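Local coordinates for cysteine desulfurase (Stenotrophomonas maltophilia, PDB 6WCI), which catalyses the pyridoxal-phosphate-dependent removal of sulfur from L-cysteine, yielding L-alanine and a persulfide sulfur on a carrier, at the interface of chains A and B. Sequence-based numbering; all coordinates share one arbitrary frame. Chains: chain A/B, Cysteine desulfurase.

The two contacts lie about 10 Å apart, measured between the centres of their C-alpha atoms, along one two-fold symmetric interface. B:Tyr68 belongs to both, and helix 58-71 of chain A (58-70 in chain B) connects them. Contact 1 is polar and locks the loops around A:Thr251 and B:Thr251 onto the start of the partner's helix 300-316. Contact 2 is where the paired helices meet, mostly through aliphatic groups, with water between. Together they illustrate division of labour in a dimer interface: directional bonds fix the register and side-chain packing fills in beside them, consistent with the homodimer expected for class-V PLP enzymes.

Contact 1: the interface of chains A and B. Residues chain A 68, 250-252, 298-302; chain B 68, 251-252, 298-302.
The side-chain carbonyl OD1 of A:Asn299 is gripped by two donors, one from each subunit. A:Asn299 is the N-cap of helix 300-316 in this class-V aminotransferase-family enzyme, of PLP fold type I, and its OD1 accepts A:Gly302 N at 3.1 Å, a donor standing well above the carbonyl plane. The hydroxyl OG1 of B:Thr251 reaches the same OD1 at 2.7 Å, in the carbonyl plane and with a C=O...donor angle of 154°, so the donors arrive from distinct directions. With CG anti to the backbone N (chi1 178°), the asparagine side chain crosses the threonine at about a right angle. Its other end is tied down too: ND2 of A:Asn299 donates almost straight, in its amide plane, to A:Gly252 O at 3.1 Å, fixing the amide's rotation.

B:Thr251 OG1 also does double duty. Set in the crowded position between backbone N and carbonyl carbon (chi1 60°), it accepts A:Ala301 N at 3.2 Å while donating to the cap. The hydroxyl thus becomes a second cap on the partner's helix, whose N-terminal end may polarise it. The backbone of the same residue is held by a tyrosine tip: B:Thr251 N donates to the phenol OH of A:Tyr68 at 3.1 Å. In the twin, the OH of B:Tyr68 also touches CB of A:Pro250 at 3.3 Å, so this phenol end meets both proline and threonine of the loop that follows the PLP-bearing A:Lys246. Water 2 extends the seam, bridging B:Gly252 N to A:Pro298 O, 3.0 Å from that carbonyl oxygen, and water 1 makes the equivalent bridge in the other half.

Contact 2: the interface of chains A and B. Residues chain A 58, 61, 64-65; chain B 61, 64-65, 68-69.
Two kinds of flat group meet here, the guanidinium of B:Arg69 and the carboxylates of A:Asp65 and B:Asp65. At the guanidinium edge, in its plane, lies the carboxylate of B:Asp65. Chain A approaches one side of the guanidinium: CG2 of A:Ile61 lies beneath its NE end, and CG2 of A:Val58 comes obliquely to NH2 at 3.8 Å. The salt bridge within chain B runs from NE of B:Arg69 to OD2 of B:Asp65 at 2.8 Å, the nitrogen meeting that oxygen from somewhat above the carboxylate plane. An arginine chain extended from CG to NE, turned at its last torsion (-86°), makes this edge-on meeting possible along one helical turn.

Between the helices, 58-71 in chain A and 58-70 in chain B, A:Ile61 works with two branches, and B:Ile61 makes the twin contact on the other side of the axis. CG2 of A:Ile61, anti to the backbone N, presses against OD1 of B:Asp65 at 3.2 Å, the two side chains crossing at about a right angle. The longer branch takes the other course: CD1 slides past B:Tyr68 in the opposite direction and rests on its CB at 3.7 Å, touching the root of that side chain rather than its ring. CD1 also reaches the aliphatic CG of B:Arg69. Nearer the two-fold axis, the CG1 methyls of A:Val64 and B:Val64 meet tip to tip at 4.2 Å.

The two aspartates cross obliquely near the axis, OD1 of A:Asp65 4.0 Å from OD1 of B:Asp65, their carboxylate planes 60° apart. Such like charges might raise the proton affinity of one carboxylate, an effect that B:Arg69 could offset on its own side. Direct polar bonding between the chains is absent in this patch; instead, water 3 joins the main-chain O of A:Ile61, at 2.9 Å, to OD1 of B:Asp65, at 3.1 Å.

Contact 1: the interface of chains A and B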
loop_
_atom_site.group_PDB
_atom_site.type_symbol
_atom_site.label_atom_id
_atom_site.label_comp_id
_atom_site.label_asym_id
_atom_site.label_seq_id
_atom_site.Cartn_x
_atom_site.Cartn_y
_atom_site.Cartn_z
ATOM N N TYR A 68 -7.860 -6.762 13.730
ATOM C CA TYR A 68 -6.638 -6.927 14.508
ATOM C C TYR A 68 -6.901 -7.625 15.843
ATOM O O TYR A 68 -6.040 -8.364 16.333
ATOM C CB TYR A 68 -5.975 -5.565 14.716
ATOM C CG TYR A 68 -5.308 -5.000 13.465
ATOM C CD1 TYR A 68 -4.455 -5.776 12.694
ATOM C CD2 TYR A 68 -5.539 -3.689 13.065
ATOM C CE1 TYR A 68 -3.839 -5.259 11.561
ATOM C CE2 TYR A 68 -4.944 -3.160 11.920
ATOM C CZ TYR A 68 -4.092 -3.951 11.176
ATOM O OH TYR A 68 -3.488 -3.436 10.061
ATOM N N PRO A 250 -10.094 3.200 4.768
ATOM C CA PRO A 250 -8.743 3.265 5.343
ATOM C C PRO A 250 -7.703 3.763 4.346
ATOM O O PRO A 250 -7.870 3.671 3.132
ATOM C CB PRO A 250 -8.463 1.809 5.728
ATOM C CG PRO A 250 -9.825 1.229 5.953
ATOM C CD PRO A 250 -10.674 1.853 4.878
ATOM N N THR A 251 -6.600 4.282 4.878
ATOM C CA THR A 251 -5.491 4.640 4.008
ATOM C C THR A 251 -4.879 3.383 3.381
ATOM O O THR A 251 -5.105 2.244 3.827
ATOM C CB THR A 251 -4.407 5.412 4.768
ATOM O OG1 THR A 251 -4.033 4.680 5.953
ATOM C CG2 THR A 251 -4.881 6.849 5.124
ATOM N N GLY A 252 -4.084 3.605 2.334
ATOM C CA GLY A 252 -3.410 2.516 1.656
ATOM C C GLY A 252 -4.340 1.599 0.898
ATOM O O GLY A 252 -4.018 0.425 0.704
ATOM N N PRO A 298 -1.631 -8.642 0.686
ATOM C CA PRO A 298 -2.396 -7.410 0.482
ATOM C C PRO A 298 -2.518 -6.609 1.767
ATOM O O PRO A 298 -2.249 -7.093 2.871
ATOM C CB PRO A 298 -3.772 -7.914 0.034
ATOM C CG PRO A 298 -3.663 -9.424 -0.047
ATOM C CD PRO A 298 -2.506 -9.821 0.779
ATOM N N ASN A 299 -2.987 -5.359 1.617
ATOM C CA ASN A 299 -3.351 -4.574 2.796
ATOM C C ASN A 299 -4.672 -5.138 3.305
ATOM O O ASN A 299 -5.752 -4.604 3.052
ATOM C CB ASN A 299 -3.456 -3.082 2.484
ATOM C CG ASN A 299 -3.873 -2.268 3.700
ATOM O OD1 ASN A 299 -3.902 -2.785 4.815
ATOM N ND2 ASN A 299 -4.201 -0.994 3.490
ATOM N N ILE A 300 -4.579 -6.253 4.039
ATOM C CA ILE A 300 -5.791 -7.000 4.377
ATOM C C ILE A 300 -6.732 -6.152 5.231
ATOM O O ILE A 300 -7.934 -6.058 4.954
ATOM C CB ILE A 300 -5.451 -8.312 5.097
ATOM C CG1 ILE A 300 -4.542 -9.221 4.249
ATOM C CG2 ILE A 300 -6.742 -9.014 5.445
ATOM C CD1 ILE A 300 -3.988 -10.424 5.055
ATOM N N ALA A 301 -6.208 -5.566 6.307
ATOM C CA ALA A 301 -7.054 -4.769 7.192
ATOM C C ALA A 301 -7.677 -3.591 6.453
ATOM O O ALA A 301 -8.878 -3.311 6.602
ATOM C CB ALA A 301 -6.243 -4.286 8.393
ATOM N N GLY A 302 -6.887 -2.897 5.639
ATOM C CA GLY A 302 -7.416 -1.711 4.974
ATOM C C GLY A 302 -8.562 -2.030 4.032
ATOM O O GLY A 302 -9.588 -1.338 4.018
ATOM N N TYR B 68 -7.529 7.276 13.253
ATOM C CA TYR B 68 -8.789 7.520 12.556
ATOM C C TYR B 68 -9.761 8.314 13.414
ATOM O O TYR B 68 -10.545 9.103 12.883
ATOM C CB TYR B 68 -9.427 6.203 12.119
ATOM C CG TYR B 68 -8.686 5.475 11.024
ATOM C CD1 TYR B 68 -8.368 6.109 9.813
ATOM C CD2 TYR B 68 -8.305 4.147 11.193
ATOM C CE1 TYR B 68 -7.704 5.431 8.811
ATOM C CE2 TYR B 68 -7.640 3.460 10.203
ATOM C CZ TYR B 68 -7.327 4.107 9.014
ATOM O OH TYR B 68 -6.663 3.413 8.028
ATOM N N THR B 251 -0.969 -4.196 8.364
ATOM C CA THR B 251 -0.811 -4.679 7.008
ATOM C C THR B 251 -0.577 -3.493 6.061
ATOM O O THR B 251 -0.808 -2.330 6.406
ATOM C CB THR B 251 -2.040 -5.488 6.587
ATOM O OG1 THR B 251 -3.196 -4.655 6.659
ATOM C CG2 THR B 251 -2.260 -6.726 7.534
ATOM N N GLY B 252 -0.078 -3.801 4.864
ATOM C CA GLY B 252 0.228 -2.771 3.885
ATOM C C GLY B 252 1.367 -1.846 4.262
ATOM O O GLY B 252 1.382 -0.693 3.826
ATOM N N PRO B 298 0.442 8.342 1.365
ATOM C CA PRO B 298 0.962 7.116 1.989
ATOM C C PRO B 298 -0.125 6.349 2.729
ATOM O O PRO B 298 -1.269 6.784 2.882
ATOM C CB PRO B 298 2.025 7.635 2.962
ATOM C CG PRO B 298 2.321 9.050 2.513
ATOM C CD PRO B 298 1.006 9.552 1.981
ATOM N N ASN B 299 0.249 5.160 3.200
ATOM C CA ASN B 299 -0.588 4.446 4.164
ATOM C C ASN B 299 -0.315 5.078 5.522
ATOM O O ASN B 299 0.458 4.569 6.335
ATOM C CB ASN B 299 -0.276 2.950 4.157
ATOM C CG ASN B 299 -1.165 2.162 5.098
ATOM O OD1 ASN B 299 -2.117 2.701 5.660
ATOM N ND2 ASN B 299 -0.841 0.876 5.296
ATOM N N ILE B 300 -0.953 6.230 5.757
ATOM C CA ILE B 300 -0.650 7.024 6.942
ATOM C C ILE B 300 -0.940 6.234 8.208
ATOM O O ILE B 300 -0.130 6.202 9.140
ATOM C CB ILE B 300 -1.454 8.338 6.944
ATOM C CG1 ILE B 300 -1.178 9.160 5.685
ATOM C CG2 ILE B 300 -1.078 9.131 8.147
ATOM C CD1 ILE B 300 -2.114 10.369 5.553
ATOM N N ALA B 301 -2.122 5.625 8.278
ATOM C CA ALA B 301 -2.513 4.918 9.492
ATOM C C ALA B 301 -1.621 3.710 9.710
ATOM O O ALA B 301 -1.116 3.488 10.816
ATOM C CB ALA B 301 -3.975 4.495 9.407
ATOM N N GLY B 302 -1.408 2.932 8.652
ATOM C CA GLY B 302 -0.555 1.763 8.764
ATOM C C GLY B 302 0.842 2.102 9.248
ATOM O O GLY B 302 1.393 1.415 10.109
HETATM O O HOH W 1 -3.503 6.157 1.663
HETATM O O HOH W 2 0.262 -6.223 4.233
#

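Contact 2: the interface of chains A and B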
loop_
_atom_site.group_PDB
_atom_site.type_symbol
_atom_site.label_atom_id
_atom_site.label_comp_id
_atom_site.label_asym_id
_atom_site.label_seq_id
_atom_site.Cartn_x
_atom_site.Cartn_y
_atom_site.Cartn_z
ATOM N N VAL A 58 -17.623 5.176 12.188
ATOM C CA VAL A 58 -17.181 4.236 13.220
ATOM C C VAL A 58 -17.302 2.790 12.738
ATOM O O VAL A 58 -16.544 1.915 13.178
ATOM C CB VAL A 58 -17.969 4.472 14.529
ATOM C CG1 VAL A 58 -19.440 4.164 14.341
ATOM C CG2 VAL A 58 -17.388 3.640 15.659
ATOM N N ILE A 61 -13.932 2.233 11.196
ATOM C CA ILE A 61 -12.861 2.184 12.190
ATOM C C ILE A 61 -12.962 0.910 13.020
ATOM O O ILE A 61 -11.942 0.304 13.383
ATOM C CB ILE A 61 -12.901 3.444 13.071
ATOM C CG1 ILE A 61 -12.898 4.695 12.201
ATOM C CG2 ILE A 61 -11.727 3.491 14.036
ATOM C CD1 ILE A 61 -13.019 5.949 13.030
ATOM N N VAL A 64 -11.731 -2.440 11.120
ATOM C CA VAL A 64 -10.277 -2.583 11.159
ATOM C C VAL A 64 -9.826 -3.036 12.540
ATOM O O VAL A 64 -9.010 -3.961 12.680
ATOM C CB VAL A 64 -9.613 -1.251 10.761
ATOM C CG1 VAL A 64 -8.140 -1.238 11.135
ATOM C CG2 VAL A 64 -9.792 -0.996 9.280
ATOM N N ASP A 65 -10.354 -2.379 13.581
ATOM C CA ASP A 65 -10.041 -2.742 14.960
ATOM C C ASP A 65 -10.401 -4.193 15.238
ATOM O O ASP A 65 -9.632 -4.922 15.879
ATOM C CB ASP A 65 -10.795 -1.800 15.908
ATOM C CG ASP A 65 -10.446 -2.011 17.364
ATOM O OD1 ASP A 65 -9.397 -1.503 17.818
ATOM O OD2 ASP A 65 -11.240 -2.670 18.064
ATOM N N ILE B 61 -2.547 -1.551 17.789
ATOM C CA ILE B 61 -3.954 -1.548 17.403
ATOM C C ILE B 61 -4.599 -0.223 17.787
ATOM O O ILE B 61 -5.312 0.399 16.990
ATOM C CB ILE B 61 -4.676 -2.747 18.052
ATOM C CG1 ILE B 61 -4.205 -4.047 17.408
ATOM C CG2 ILE B 61 -6.199 -2.597 17.968
ATOM C CD1 ILE B 61 -4.685 -5.296 18.101
ATOM N N VAL B 64 -3.488 2.817 15.523
ATOM C CA VAL B 64 -4.248 2.936 14.284
ATOM C C VAL B 64 -5.649 3.466 14.571
ATOM O O VAL B 64 -6.155 4.347 13.869
ATOM C CB VAL B 64 -4.271 1.572 13.567
ATOM C CG1 VAL B 64 -5.267 1.575 12.412
ATOM C CG2 VAL B 64 -2.864 1.200 13.079
ATOM N N ASP B 65 -6.285 2.957 15.625
ATOM C CA ASP B 65 -7.635 3.380 15.965
ATOM C C ASP B 65 -7.662 4.845 16.377
ATOM O O ASP B 65 -8.580 5.590 16.007
ATOM C CB ASP B 65 -8.173 2.492 17.083
ATOM C CG ASP B 65 -9.621 2.767 17.399
ATOM O OD1 ASP B 65 -10.500 2.210 16.709
ATOM O OD2 ASP B 65 -9.876 3.531 18.348
ATOM N N TYR B 68 -7.529 7.276 13.253
ATOM C CA TYR B 68 -8.789 7.520 12.556
ATOM C C TYR B 68 -9.761 8.314 13.414
ATOM O O TYR B 68 -10.545 9.103 12.883
ATOM C CB TYR B 68 -9.427 6.203 12.119
ATOM C CG TYR B 68 -8.686 5.475 11.024
ATOM C CD1 TYR B 68 -8.368 6.109 9.813
ATOM C CD2 TYR B 68 -8.305 4.147 11.193
ATOM C CE1 TYR B 68 -7.704 5.431 8.811
ATOM C CE2 TYR B 68 -7.640 3.460 10.203
ATOM C CZ TYR B 68 -7.327 4.107 9.014
ATOM O OH TYR B 68 -6.663 3.413 8.028
ATOM N N ARG B 69 -9.725 8.128 14.735
ATOM C CA ARG B 69 -10.695 8.784 15.604
ATOM C C ARG B 69 -10.327 10.224 15.937
ATOM O O ARG B 69 -11.213 11.015 16.279
ATOM C CB ARG B 69 -10.849 8.006 16.914
ATOM C CG ARG B 69 -11.685 6.765 16.783
ATOM C CD ARG B 69 -11.732 5.988 18.104
ATOM N NE ARG B 69 -12.394 4.706 17.913
ATOM C CZ ARG B 69 -13.712 4.530 17.979
ATOM N NH1 ARG B 69 -14.516 5.556 18.244
ATOM N NH2 ARG B 69 -14.226 3.321 17.781
HETATM O O HOH W 3 -9.288 1.292 14.002
#